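PDB 7NG2: zinc finger (CCCH type) motif-containing protein from Toxoplasma gondii, which probably reads N6-methyladenosine in mRNA through the YTH domain crystallised here and couples this mark to cleavage and polyadenylation. Local coordinates for residues S25-S30 with G34-S39; R44-A49 with V56-S61; E111-V116 with L124-S129. One frame throughout, in Å; residues are numbered along the deposited sequence.

Overall arrangement
From the N terminus the three contacts follow one another in series, none nested in or crossing another. Interaction 1 closes the short turn between helix 24-33 and strand 35-36, the edge strand of the mixed sheet. Interaction 2 closes the next connection, folding helix 40-52 back onto strand 55-62; it touches interaction 1 directly, for Phe60 packs against Ile27 and Trp36, and Leu46 against Thr38. Interaction 3 lies far along the chain, beyond strand 98-109, where it closes the base of a small hairpin, strands 117-118 and 124-125. Its centre is about 24 Å from that of interaction 1, on the opposite side of the chain's centre, and its neighbour is helix 137-149.

Interaction 1. Residues S25-S30 with G34-S39; sequences SNIYTS and GVWATS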
ATOM      1  N   SER A  25     -12.291   4.130   7.799  1.00 22.77           N
ATOM      2  CA  SER A  25     -11.790   5.065   8.800  1.00 23.41           C
ATOM      3  C   SER A  25     -10.299   4.876   9.048  1.00 21.08           C
ATOM      4  O   SER A  25      -9.593   5.847   9.339  1.00 21.90           O
ATOM      5  CB  SER A  25     -12.589   4.941  10.103  1.00 26.21           C
ATOM      6  OG  SER A  25     -12.444   3.661  10.699  1.00 28.84           O
ATOM      7  N   ASN A  26      -9.799   3.647   8.919  1.00 19.86           N
ATOM      8  CA  ASN A  26      -8.361   3.439   9.061  1.00 18.69           C
ATOM      9  C   ASN A  26      -7.590   4.066   7.900  1.00 16.74           C
ATOM     10  O   ASN A  26      -6.491   4.601   8.096  1.00 16.87           O
ATOM     11  CB  ASN A  26      -8.050   1.948   9.195  1.00 20.12           C
ATOM     12  CG  ASN A  26      -8.513   1.375  10.522  1.00 23.32           C
ATOM     13  OD1 ASN A  26      -8.707   2.107  11.492  1.00 27.60           O
ATOM     14  ND2 ASN A  26      -8.684   0.063  10.570  1.00 28.54           N
ATOM     15  N   ILE A  27      -8.147   3.996   6.687  0.62 16.95           N
ATOM     16  CA  ILE A  27      -7.549   4.679   5.541  0.62 17.93           C
ATOM     17  C   ILE A  27      -7.499   6.180   5.787  0.62 17.23           C
ATOM     18  O   ILE A  27      -6.480   6.837   5.532  0.62 16.66           O
ATOM     19  CB  ILE A  27      -8.323   4.344   4.252  0.62 19.63           C
ATOM     20  CG1 ILE A  27      -8.305   2.838   3.987  0.62 21.84           C
ATOM     21  CG2 ILE A  27      -7.744   5.120   3.067  0.62 19.84           C
ATOM     22  CD1 ILE A  27      -6.932   2.293   3.684  0.62 22.79           C
ATOM     23  N   TYR A  28      -8.597   6.746   6.293  1.00 18.10           N
ATOM     24  CA  TYR A  28      -8.630   8.178   6.570  1.00 19.21           C
ATOM     25  C   TYR A  28      -7.559   8.559   7.582  1.00 19.13           C
ATOM     26  O   TYR A  28      -6.848   9.554   7.401  1.00 18.81           O
ATOM     27  CB  TYR A  28     -10.012   8.592   7.074  1.00 22.04           C
ATOM     28  CG  TYR A  28     -11.134   8.309   6.106  1.00 24.15           C
ATOM     29  CD1 TYR A  28     -10.925   8.332   4.733  1.00 23.77           C
ATOM     30  CD2 TYR A  28     -12.410   8.010   6.571  1.00 27.20           C
ATOM     31  CE1 TYR A  28     -11.961   8.072   3.848  1.00 25.47           C
ATOM     32  CE2 TYR A  28     -13.448   7.747   5.696  1.00 27.21           C
ATOM     33  CZ  TYR A  28     -13.218   7.777   4.338  1.00 26.74           C
ATOM     34  OH  TYR A  28     -14.251   7.512   3.468  1.00 32.33           O
ATOM     35  N   THR A  29      -7.418   7.768   8.645  1.00 17.71           N
ATOM     36  CA  THR A  29      -6.370   8.018   9.628  1.00 18.07           C
ATOM     37  C   THR A  29      -4.987   7.933   8.991  1.00 16.50           C
ATOM     38  O   THR A  29      -4.101   8.742   9.292  1.00 17.05           O
ATOM     39  CB  THR A  29      -6.508   7.018  10.775  1.00 18.68           C
ATOM     40  OG1 THR A  29      -7.758   7.242  11.441  1.00 21.81           O
ATOM     41  CG2 THR A  29      -5.377   7.173  11.768  1.00 19.29           C
ATOM     42  N   SER A  30      -4.789   6.961   8.100  1.00 15.76           N
ATOM     43  CA  SER A  30      -3.505   6.802   7.426  1.00 15.49           C
ATOM     44  C   SER A  30      -3.165   8.028   6.585  1.00 15.06           C
ATOM     45  O   SER A  30      -2.021   8.499   6.598  1.00 16.74           O
ATOM     46  CB  SER A  30      -3.548   5.547   6.556  1.00 15.40           C
ATOM     47  OG  SER A  30      -2.296   5.311   5.930  1.00 15.02           O
ATOM     48  N   GLY A  34      -0.151   9.892   8.004  1.00 16.03           N
ATOM     49  CA  GLY A  34       0.980   9.296   7.316  1.00 15.33           C
ATOM     50  C   GLY A  34       1.503   8.054   8.004  1.00 15.05           C
ATOM     51  O   GLY A  34       2.707   7.928   8.237  1.00 15.63           O
ATOM     52  N   VAL A  35       0.612   7.113   8.313  1.00 15.27           N
ATOM     53  CA  VAL A  35       0.960   6.001   9.188  1.00 15.14           C
ATOM     54  C   VAL A  35       0.171   4.767   8.769  1.00 13.84           C
ATOM     55  O   VAL A  35      -0.960   4.863   8.285  1.00 14.78           O
ATOM     56  CB  VAL A  35       0.707   6.382  10.670  1.00 16.45           C
ATOM     57  CG1 VAL A  35      -0.773   6.697  10.909  1.00 17.85           C
ATOM     58  CG2 VAL A  35       1.206   5.296  11.621  1.00 17.73           C
ATOM     59  N   TRP A  36       0.772   3.598   8.976  1.00 13.79           N
ATOM     60  CA  TRP A  36       0.085   2.329   8.776  1.00 13.63           C
ATOM     61  C   TRP A  36       0.660   1.307   9.749  1.00 14.62           C
ATOM     62  O   TRP A  36       1.730   1.508  10.322  1.00 15.51           O
ATOM     63  CB  TRP A  36       0.221   1.830   7.322  1.00 14.42           C
ATOM     64  CG  TRP A  36      -0.772   0.765   6.992  1.00 14.54           C
ATOM     65  CD1 TRP A  36      -0.509  -0.533   6.680  1.00 14.57           C
ATOM     66  CD2 TRP A  36      -2.197   0.912   6.947  1.00 14.43           C
ATOM     67  NE1 TRP A  36      -1.684  -1.209   6.444  1.00 15.11           N
ATOM     68  CE2 TRP A  36      -2.735  -0.345   6.609  1.00 15.08           C
ATOM     69  CE3 TRP A  36      -3.069   1.982   7.179  1.00 14.36           C
ATOM     70  CZ2 TRP A  36      -4.111  -0.562   6.478  1.00 16.07           C
ATOM     71  CZ3 TRP A  36      -4.436   1.767   7.055  1.00 16.34           C
ATOM     72  CH2 TRP A  36      -4.942   0.503   6.705  1.00 16.61           C
ATOM     73  N   ALA A  37      -0.061   0.199   9.916  1.00 15.65           N
ATOM     74  CA  ALA A  37       0.465  -0.966  10.611  1.00 15.37           C
ATOM     75  C   ALA A  37      -0.164  -2.195   9.979  1.00 15.05           C
ATOM     76  O   ALA A  37      -1.278  -2.136   9.452  1.00 16.56           O
ATOM     77  CB  ALA A  37       0.190  -0.931  12.125  1.00 16.45           C
ATOM     78  N   THR A  38       0.543  -3.317  10.049  1.00 14.87           N
ATOM     79  CA  THR A  38       0.055  -4.545   9.441  1.00 14.31           C
ATOM     80  C   THR A  38       0.370  -5.719  10.365  1.00 16.02           C
ATOM     81  O   THR A  38       0.943  -5.552  11.445  1.00 16.90           O
ATOM     82  CB  THR A  38       0.599  -4.687   8.008  1.00 15.55           C
ATOM     83  OG1 THR A  38      -0.040  -5.781   7.343  1.00 16.65           O
ATOM     84  CG2 THR A  38       2.093  -4.919   8.023  1.00 15.53           C
ATOM     85  N   SER A  39      -0.037  -6.912   9.945  1.00 15.37           N
ATOM     86  CA  SER A  39       0.212  -8.117  10.723  1.00 16.63           C
ATOM     87  C   SER A  39       1.711  -8.290  10.964  1.00 16.84           C
ATOM     88  O   SER A  39       2.551  -7.738  10.252  1.00 17.53           O
ATOM     89  CB  SER A  39      -0.334  -9.330   9.975  1.00 18.20           C
ATOM     90  OG  SER A  39       0.503  -9.618   8.863  1.00 20.65           O
TER
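Ser30 and Val35 show how a helix can hand over to an edge strand with one small side chain at the centre of the join. The hydroxyl OG of Ser30, turned anti to its own backbone N (chi1 -177°), donates to Val35 O over 2.7 Å, arriving above the carbonyl plane rather than on a lone pair. Ser30 OG in turn accepts from Trp102 NE1, so the hydroxyl is held by two bonds. Here the packing is tight: Trp36 CE3 lies 3.6 Å from Ser30 OG, Asn26 O meets the ring edge at Trp36 CZ3 (3.7 Å), and Ile27 CD1 reaches Trp36 CH2 at 4.0 Å.

A short but bent bond closes the turn, Gly34 N to Ser30 O (2.7 Å, 131°), with a weak one from Val35 N. The partly exposed side is looser: Thr29 O stays 4.2 Å from Val35 CG1, and an isopropanol lies near Asn26.

Trp36 and Trp87, edge-to-face, are probably two walls of the methyladenine cage, as in other YTH domains. Phe60 of strand 55-62 packs edge-to-face on Trp36; strand 14-21 touches Ile27 and Trp36, and strand 98-109 pairs with strand 35-36.

Interaction 2. Residues R44-A49 with V56-S61; sequences RKLSNA and VLLLFS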
ATOM      1  N   ARG A  44       7.310  -8.037   8.946  1.00 16.47           N
ATOM      2  CA  ARG A  44       8.659  -8.516   8.671  1.00 17.44           C
ATOM      3  C   ARG A  44       8.943  -8.481   7.176  1.00 17.97           C
ATOM      4  O   ARG A  44      10.017  -8.040   6.751  1.00 18.10           O
ATOM      5  CB  ARG A  44       8.832  -9.929   9.219  1.00 21.64           C
ATOM      6  CG  ARG A  44      10.267 -10.415   9.160  1.00 25.54           C
ATOM      7  CD  ARG A  44      10.937 -10.287  10.530  1.00 33.88           C
ATOM      8  NE  ARG A  44      10.968  -8.910  11.012  1.00 42.18           N
ATOM      9  CZ  ARG A  44      11.880  -8.018  10.649  1.00 48.80           C
ATOM     10  NH1 ARG A  44      12.825  -8.365   9.791  1.00 53.37           N
ATOM     11  NH2 ARG A  44      11.845  -6.784  11.130  1.00 54.26           N
ATOM     12  N   LYS A  45       7.975  -8.916   6.368  1.00 17.87           N
ATOM     13  CA  LYS A  45       8.128  -8.918   4.917  1.00 19.30           C
ATOM     14  C   LYS A  45       8.356  -7.509   4.381  1.00 16.88           C
ATOM     15  O   LYS A  45       9.241  -7.282   3.546  1.00 17.68           O
ATOM     16  CB  LYS A  45       6.873  -9.534   4.300  1.00 23.16           C
ATOM     17  CG  LYS A  45       6.863  -9.572   2.795  1.00 27.65           C
ATOM     18  CD  LYS A  45       5.817 -10.555   2.310  1.00 30.95           C
ATOM     19  CE  LYS A  45       4.418 -10.032   2.569  1.00 31.12           C
ATOM     20  NZ  LYS A  45       3.376 -11.045   2.228  1.00 35.13           N
ATOM     21  N   LEU A  46       7.554  -6.544   4.844  1.00 15.75           N
ATOM     22  CA  LEU A  46       7.720  -5.165   4.393  1.00 14.95           C
ATOM     23  C   LEU A  46       9.027  -4.573   4.901  1.00 14.60           C
ATOM     24  O   LEU A  46       9.673  -3.795   4.192  1.00 15.63           O
ATOM     25  CB  LEU A  46       6.530  -4.296   4.814  1.00 14.24           C
ATOM     26  CG  LEU A  46       5.181  -4.609   4.155  1.00 15.66           C
ATOM     27  CD1 LEU A  46       4.106  -3.689   4.695  1.00 17.14           C
ATOM     28  CD2 LEU A  46       5.258  -4.484   2.642  1.00 16.84           C
ATOM     29  N   SER A  47       9.427  -4.921   6.123  1.00 14.60           N
ATOM     30  CA  SER A  47      10.692  -4.424   6.652  1.00 15.34           C
ATOM     31  C   SER A  47      11.858  -4.871   5.790  1.00 15.22           C
ATOM     32  O   SER A  47      12.760  -4.080   5.494  1.00 15.63           O
ATOM     33  CB  SER A  47      10.894  -4.915   8.083  1.00 16.04           C
ATOM     34  OG  SER A  47       9.921  -4.377   8.950  1.00 18.59           O
ATOM     35  N   ASN A  48      11.879  -6.150   5.418  1.00 15.78           N
ATOM     36  CA  ASN A  48      12.965  -6.657   4.585  1.00 15.87           C
ATOM     37  C   ASN A  48      12.956  -6.025   3.204  1.00 16.94           C
ATOM     38  O   ASN A  48      14.020  -5.806   2.622  1.00 19.03           O
ATOM     39  CB  ASN A  48      12.916  -8.184   4.517  1.00 17.19           C
ATOM     40  CG  ASN A  48      13.287  -8.818   5.835  1.00 17.23           C
ATOM     41  OD1 ASN A  48      13.863  -8.158   6.691  1.00 19.85           O
ATOM     42  ND2 ASN A  48      12.966 -10.088   6.006  1.00 19.50           N
ATOM     43  N   ALA A  49      11.771  -5.713   2.680  1.00 14.88           N
ATOM     44  CA  ALA A  49      11.690  -4.980   1.422  1.00 14.58           C
ATOM     45  C   ALA A  49      12.193  -3.548   1.586  1.00 14.74           C
ATOM     46  O   ALA A  49      12.917  -3.034   0.728  1.00 14.80           O
ATOM     47  CB  ALA A  49      10.250  -5.004   0.906  1.00 14.58           C
ATOM     48  N   VAL A  56       9.429   1.066  -1.713  1.00 12.52           N
ATOM     49  CA  VAL A  56       8.381   0.094  -1.419  1.00 12.35           C
ATOM     50  C   VAL A  56       7.040   0.801  -1.534  1.00 12.21           C
ATOM     51  O   VAL A  56       6.749   1.731  -0.770  1.00 12.96           O
ATOM     52  CB  VAL A  56       8.575  -0.536  -0.032  1.00 13.41           C
ATOM     53  CG1 VAL A  56       7.390  -1.409   0.323  1.00 14.23           C
ATOM     54  CG2 VAL A  56       9.871  -1.333   0.001  1.00 14.66           C
ATOM     55  N   LEU A  57       6.223   0.363  -2.494  1.00 12.49           N
ATOM     56  CA  LEU A  57       4.923   0.958  -2.766  1.00 12.46           C
ATOM     57  C   LEU A  57       3.816   0.095  -2.180  1.00 12.36           C
ATOM     58  O   LEU A  57       3.861  -1.139  -2.265  1.00 13.19           O
ATOM     59  CB  LEU A  57       4.697   1.120  -4.271  1.00 14.15           C
ATOM     60  CG  LEU A  57       5.535   2.166  -5.017  1.00 17.37           C
ATOM     61  CD1 LEU A  57       5.578   3.494  -4.271  1.00 20.61           C
ATOM     62  CD2 LEU A  57       6.938   1.678  -5.331  1.00 18.97           C
ATOM     63  N   LEU A  58       2.863   0.765  -1.539  1.00 13.20           N
ATOM     64  CA  LEU A  58       1.719   0.137  -0.892  1.00 12.60           C
ATOM     65  C   LEU A  58       0.469   0.597  -1.624  1.00 12.10           C
ATOM     66  O   LEU A  58       0.207   1.796  -1.710  1.00 13.09           O
ATOM     67  CB  LEU A  58       1.664   0.550   0.576  1.00 13.27           C
ATOM     68  CG  LEU A  58       2.972   0.320   1.332  1.00 16.20           C
ATOM     69  CD1 LEU A  58       2.820   0.887   2.717  1.00 19.38           C
ATOM     70  CD2 LEU A  58       3.360  -1.151   1.405  1.00 17.12           C
ATOM     71  N   LEU A  59      -0.296  -0.357  -2.143  1.00 11.80           N
ATOM     72  CA  LEU A  59      -1.470  -0.084  -2.972  1.00 12.69           C
ATOM     73  C   LEU A  59      -2.689  -0.421  -2.125  1.00 12.11           C
ATOM     74  O   LEU A  59      -2.923  -1.595  -1.814  1.00 12.89           O
ATOM     75  CB  LEU A  59      -1.427  -0.942  -4.237  1.00 13.31           C
ATOM     76  CG  LEU A  59      -0.435  -0.507  -5.337  1.00 15.14           C
ATOM     77  CD1 LEU A  59       1.038  -0.470  -4.895  1.00 17.05           C
ATOM     78  CD2 LEU A  59      -0.598  -1.387  -6.579  1.00 17.21           C
ATOM     79  N   PHE A  60      -3.443   0.603  -1.734  1.00 12.03           N
ATOM     80  CA  PHE A  60      -4.468   0.449  -0.704  1.00 12.61           C
ATOM     81  C   PHE A  60      -5.814   0.073  -1.302  1.00 12.83           C
ATOM     82  O   PHE A  60      -6.289   0.723  -2.239  1.00 13.40           O
ATOM     83  CB  PHE A  60      -4.607   1.747   0.078  1.00 13.39           C
ATOM     84  CG  PHE A  60      -3.473   1.999   1.034  1.00 14.14           C
ATOM     85  CD1 PHE A  60      -2.328   2.662   0.617  1.00 15.64           C
ATOM     86  CD2 PHE A  60      -3.548   1.566   2.352  1.00 16.60           C
ATOM     87  CE1 PHE A  60      -1.283   2.910   1.493  1.00 17.39           C
ATOM     88  CE2 PHE A  60      -2.499   1.805   3.232  1.00 17.87           C
ATOM     89  CZ  PHE A  60      -1.367   2.471   2.795  1.00 18.12           C
ATOM     90  N   SER A  61      -6.440  -0.952  -0.729  1.00 12.94           N
ATOM     91  CA  SER A  61      -7.743  -1.445  -1.170  1.00 13.46           C
ATOM     92  C   SER A  61      -8.579  -1.811   0.052  1.00 14.22           C
ATOM     93  O   SER A  61      -8.337  -2.835   0.699  1.00 15.19           O
ATOM     94  CB  SER A  61      -7.556  -2.655  -2.084  1.00 14.19           C
ATOM     95  OG  SER A  61      -8.811  -3.241  -2.377  1.00 16.42           O
TER
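Leu46 meets strand 56-61 with a single methyl, CD2, a compact example of how a helix is seated on a sheet by a few branched tips. Two residues before the first contact of the segment, Arg44 still belongs to the exposed side of the helix; Lys45 takes no part in the contact, and its NZ bonds to Gly132 O. Leu46 is the first to reach across: its CB does not aim at the strand, but the end of the side chain comes nearer. With CG beside the backbone N and anti to the carbonyl carbon (chi1 -67°), CD2 lies 4.0 Å from Leu58 CD2, the two side chains crossing at a slant, and 4.4 Å from Val56 CG1.

Ser47 faces away from the strand, its OG returning to Ser43 O one turn back, and Asn48 lies on the exposed surface. One turn after Leu46, Ala49 points its CB at the strand, 3.8 Å from Val56 CG2. Val56 CG2 also lies 3.6 Å from Ala49 O, which accepts a hydrogen bond from Thr53 OG1. Val56 can serve both helix residues because its branches diverge: CG1, anti to the backbone N (chi1 173°), turns to Leu46, whereas CG2 takes Ala49. The short helix and strand axes approach to 9.8 Å at 142°, roughly antiparallel.

Helix 40-52 thus lies on the central sheet of the YTH domain, where Leu46 also touches Phe17 and Met74. Along the strand, side chains alternate: Val56 and Leu58 serve this helix, while Leu59 packs on helix 137-149. All side-chain contacts are apolar. No hydrogen bond joins the segments; the strand backbone bonds to strands 14-21 and 67-74. Cohesion therefore rests on van der Waals fit and on the burial of all four touching residues, with no directional polar bond across the contact.

Interaction 3. Residues E111-V116 with L124-S129; sequences EELGKV and LPLRKS
Leu126 lays its CD2 methyl over two partners at once, a small case of one branch knitting two turns together. That methyl lies 3.6 Å from Leu113 CD1, where the side chains cross at a slant, and 3.9 Å from Val116 CG1, where they run side by side and point the same way. A first torsion of -153° places Leu126 CG broadly opposite the backbone N and carries the branch toward both partners.

The backbone fixes this overlap. Leu126 N donates to Val116 O at 3.1 Å with an N-H...O angle of 152°, the donor tilted 28° from the carbonyl plane. The neighbouring Pro125 CA comes to 3.4 Å from the same Val116 O, a CA-H...O contact, so this carbonyl oxygen is approached by two consecutive residues. Pro125 has no N-H to give, and the backbone bond to Val116 O comes from Leu126.

Each segment is also bent into shape locally. The 3-10 segment 111-113 gives way to Gly114, whose phi is positive, and Lys115 centres an inverse gamma turn. On the other side Leu126 O collects two bonds from Ser129: from OG, at a short 2.6 Å, and from N at 3.0 Å. The resulting turn holds the 3-10 segment 126-128 together just behind the leucine. Beside it, Pro125 CB sits over one face of the Arg127 guanidinium, nearer its margin than its centre.

The contact packs the base of a small hairpin of the YTH domain: just beyond Val116, strand 117-118 pairs with strand 124-125 through Asn118 and Leu124. The hydrophobic group beneath sits on helix 137-149, with Leu113 and Leu126 on Leu143 and Val116 on Leu139, while Leu126 also reaches Ile18 of strand 14-21.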
ATOM      1  N   GLU A 111     -12.557  -4.171 -11.721  1.00 22.96           N
ATOM      2  CA  GLU A 111     -13.204  -4.557 -12.968  1.00 26.71           C
ATOM      3  C   GLU A 111     -12.823  -3.659 -14.138  1.00 24.84           C
ATOM      4  O   GLU A 111     -12.924  -4.099 -15.288  1.00 27.29           O
ATOM      5  CB  GLU A 111     -14.717  -4.626 -12.789  1.00 32.35           C
ATOM      6  CG  GLU A 111     -15.158  -5.883 -12.059  1.00 41.98           C
ATOM      7  CD  GLU A 111     -16.599  -6.247 -12.334  1.00 47.05           C
ATOM      8  OE1 GLU A 111     -17.138  -7.120 -11.619  1.00 56.36           O
ATOM      9  OE2 GLU A 111     -17.187  -5.670 -13.271  1.00 60.14           O
ATOM     10  N   GLU A 112     -12.371  -2.428 -13.878  1.00 24.61           N
ATOM     11  CA  GLU A 112     -11.885  -1.583 -14.962  1.00 27.43           C
ATOM     12  C   GLU A 112     -10.591  -2.110 -15.552  1.00 28.28           C
ATOM     13  O   GLU A 112     -10.243  -1.746 -16.679  1.00 35.67           O
ATOM     14  CB  GLU A 112     -11.638  -0.161 -14.466  1.00 28.44           C
ATOM     15  CG  GLU A 112     -12.882   0.579 -14.051  1.00 30.87           C
ATOM     16  CD  GLU A 112     -12.578   2.000 -13.638  1.00 32.69           C
ATOM     17  OE1 GLU A 112     -12.457   2.863 -14.533  1.00 40.17           O
ATOM     18  OE2 GLU A 112     -12.444   2.250 -12.423  1.00 33.02           O
ATOM     19  N   LEU A 113      -9.867  -2.940 -14.817  1.00 27.74           N
ATOM     20  CA  LEU A 113      -8.625  -3.509 -15.310  1.00 30.25           C
ATOM     21  C   LEU A 113      -8.855  -4.764 -16.141  1.00 34.68           C
ATOM     22  O   LEU A 113      -7.893  -5.333 -16.662  1.00 38.63           O
ATOM     23  CB  LEU A 113      -7.685  -3.791 -14.136  1.00 31.31           C
ATOM     24  CG  LEU A 113      -7.517  -2.573 -13.221  1.00 33.41           C
ATOM     25  CD1 LEU A 113      -6.869  -2.952 -11.902  1.00 36.28           C
ATOM     26  CD2 LEU A 113      -6.709  -1.494 -13.922  1.00 36.84           C
ATOM     27  N   GLY A 114     -10.109  -5.190 -16.296  1.00 36.16           N
ATOM     28  CA  GLY A 114     -10.391  -6.386 -17.059  1.00 37.10           C
ATOM     29  C   GLY A 114      -9.815  -7.618 -16.387  1.00 34.37           C
ATOM     30  O   GLY A 114      -9.718  -7.713 -15.163  1.00 36.64           O
ATOM     31  N   LYS A 115      -9.403  -8.571 -17.218  1.00 38.68           N
ATOM     32  CA  LYS A 115      -8.909  -9.865 -16.752  1.00 40.55           C
ATOM     33  C   LYS A 115      -7.437  -9.703 -16.386  1.00 39.71           C
ATOM     34  O   LYS A 115      -6.528  -9.979 -17.171  1.00 43.03           O
ATOM     35  CB  LYS A 115      -9.054 -10.893 -17.864  0.60 46.51           C
ATOM     36  CG  LYS A 115     -10.305 -10.732 -18.708  0.60 53.45           C
ATOM     37  CD  LYS A 115     -10.174 -11.524 -20.001  0.60 56.58           C
ATOM     38  CE  LYS A 115     -10.730 -12.925 -19.881  0.60 56.57           C
ATOM     39  NZ  LYS A 115     -11.762 -13.175 -20.923  0.60 57.35           N
ATOM     40  N   VAL A 116      -7.193  -9.245 -15.167  1.00 39.12           N
ATOM     41  CA  VAL A 116      -5.833  -9.125 -14.648  1.00 36.50           C
ATOM     42  C   VAL A 116      -5.628 -10.195 -13.594  1.00 32.60           C
ATOM     43  O   VAL A 116      -6.385 -10.268 -12.617  1.00 36.86           O
ATOM     44  CB  VAL A 116      -5.544  -7.726 -14.075  1.00 36.66           C
ATOM     45  CG1 VAL A 116      -4.187  -7.708 -13.400  1.00 34.52           C
ATOM     46  CG2 VAL A 116      -5.585  -6.698 -15.177  1.00 40.68           C
ATOM     47  N   LEU A 124      -4.167 -15.652  -9.654  1.00 35.62           N
ATOM     48  CA  LEU A 124      -5.493 -15.306  -9.177  1.00 34.74           C
ATOM     49  C   LEU A 124      -5.863 -13.901  -9.642  1.00 33.85           C
ATOM     50  O   LEU A 124      -4.982 -13.069  -9.887  1.00 32.05           O
ATOM     51  CB  LEU A 124      -5.523 -15.350  -7.653  1.00 35.32           C
ATOM     52  CG  LEU A 124      -5.633 -16.739  -7.027  1.00 37.53           C
ATOM     53  CD1 LEU A 124      -5.449 -16.654  -5.521  1.00 39.86           C
ATOM     54  CD2 LEU A 124      -6.969 -17.380  -7.373  1.00 42.44           C
ATOM     55  N   PRO A 125      -7.158 -13.617  -9.777  1.00 31.16           N
ATOM     56  CA  PRO A 125      -7.577 -12.260 -10.134  1.00 28.92           C
ATOM     57  C   PRO A 125      -7.093 -11.264  -9.093  1.00 25.90           C
ATOM     58  O   PRO A 125      -6.982 -11.579  -7.908  1.00 24.60           O
ATOM     59  CB  PRO A 125      -9.109 -12.346 -10.142  1.00 32.70           C
ATOM     60  CG  PRO A 125      -9.413 -13.798 -10.303  1.00 35.58           C
ATOM     61  CD  PRO A 125      -8.307 -14.523  -9.607  1.00 34.69           C
ATOM     62  N   LEU A 126      -6.798 -10.052  -9.562  1.00 24.85           N
ATOM     63  CA  LEU A 126      -6.345  -8.987  -8.676  1.00 23.18           C
ATOM     64  C   LEU A 126      -7.312  -8.774  -7.520  1.00 21.88           C
ATOM     65  O   LEU A 126      -6.890  -8.484  -6.393  1.00 20.64           O
ATOM     66  CB  LEU A 126      -6.249  -7.708  -9.498  1.00 28.87           C
ATOM     67  CG  LEU A 126      -5.278  -6.619  -9.089  1.00 28.97           C
ATOM     68  CD1 LEU A 126      -3.899  -7.179  -8.751  1.00 26.85           C
ATOM     69  CD2 LEU A 126      -5.200  -5.642 -10.235  1.00 28.20           C
ATOM     70  N   ARG A 127      -8.610  -8.943  -7.769  1.00 20.76           N
ATOM     71  CA  ARG A 127      -9.594  -8.735  -6.715  1.00 22.38           C
ATOM     72  C   ARG A 127      -9.421  -9.706  -5.555  1.00 20.65           C
ATOM     73  O   ARG A 127      -9.871  -9.409  -4.445  1.00 21.77           O
ATOM     74  CB  ARG A 127     -11.015  -8.836  -7.288  1.00 24.22           C
ATOM     75  CG  ARG A 127     -11.434 -10.254  -7.668  1.00 27.16           C
ATOM     76  CD  ARG A 127     -12.924 -10.364  -8.019  1.00 28.65           C
ATOM     77  NE  ARG A 127     -13.255 -11.707  -8.497  1.00 31.48           N
ATOM     78  CZ  ARG A 127     -13.027 -12.135  -9.735  1.00 31.71           C
ATOM     79  NH1 ARG A 127     -12.483 -11.323 -10.632  1.00 33.89           N
ATOM     80  NH2 ARG A 127     -13.341 -13.376 -10.083  1.00 36.18           N
ATOM     81  N   LYS A 128      -8.787 -10.854  -5.774  1.00 20.12           N
ATOM     82  CA  LYS A 128      -8.606 -11.821  -4.702  1.00 21.94           C
ATOM     83  C   LYS A 128      -7.328 -11.586  -3.907  1.00 19.85           C
ATOM     84  O   LYS A 128      -6.975 -12.415  -3.063  1.00 23.14           O
ATOM     85  CB  LYS A 128      -8.687 -13.254  -5.236  1.00 27.39           C
ATOM     86  CG  LYS A 128      -9.998 -13.560  -5.958  1.00 33.37           C
ATOM     87  CD  LYS A 128     -10.438 -15.002  -5.749  1.00 42.67           C
ATOM     88  CE  LYS A 128     -10.923 -15.233  -4.323  1.00 50.21           C
ATOM     89  NZ  LYS A 128     -12.342 -14.814  -4.135  1.00 52.16           N
ATOM     90  N   SER A 129      -6.652 -10.463  -4.137  1.00 17.62           N
ATOM     91  CA  SER A 129      -5.465 -10.128  -3.363  1.00 17.00           C
ATOM     92  C   SER A 129      -5.800 -10.041  -1.884  1.00 17.09           C
ATOM     93  O   SER A 129      -6.804  -9.444  -1.492  1.00 19.80           O
ATOM     94  CB  SER A 129      -4.924  -8.772  -3.811  1.00 18.47           C
ATOM     95  OG  SER A 129      -4.578  -8.787  -5.181  1.00 21.66           O
TER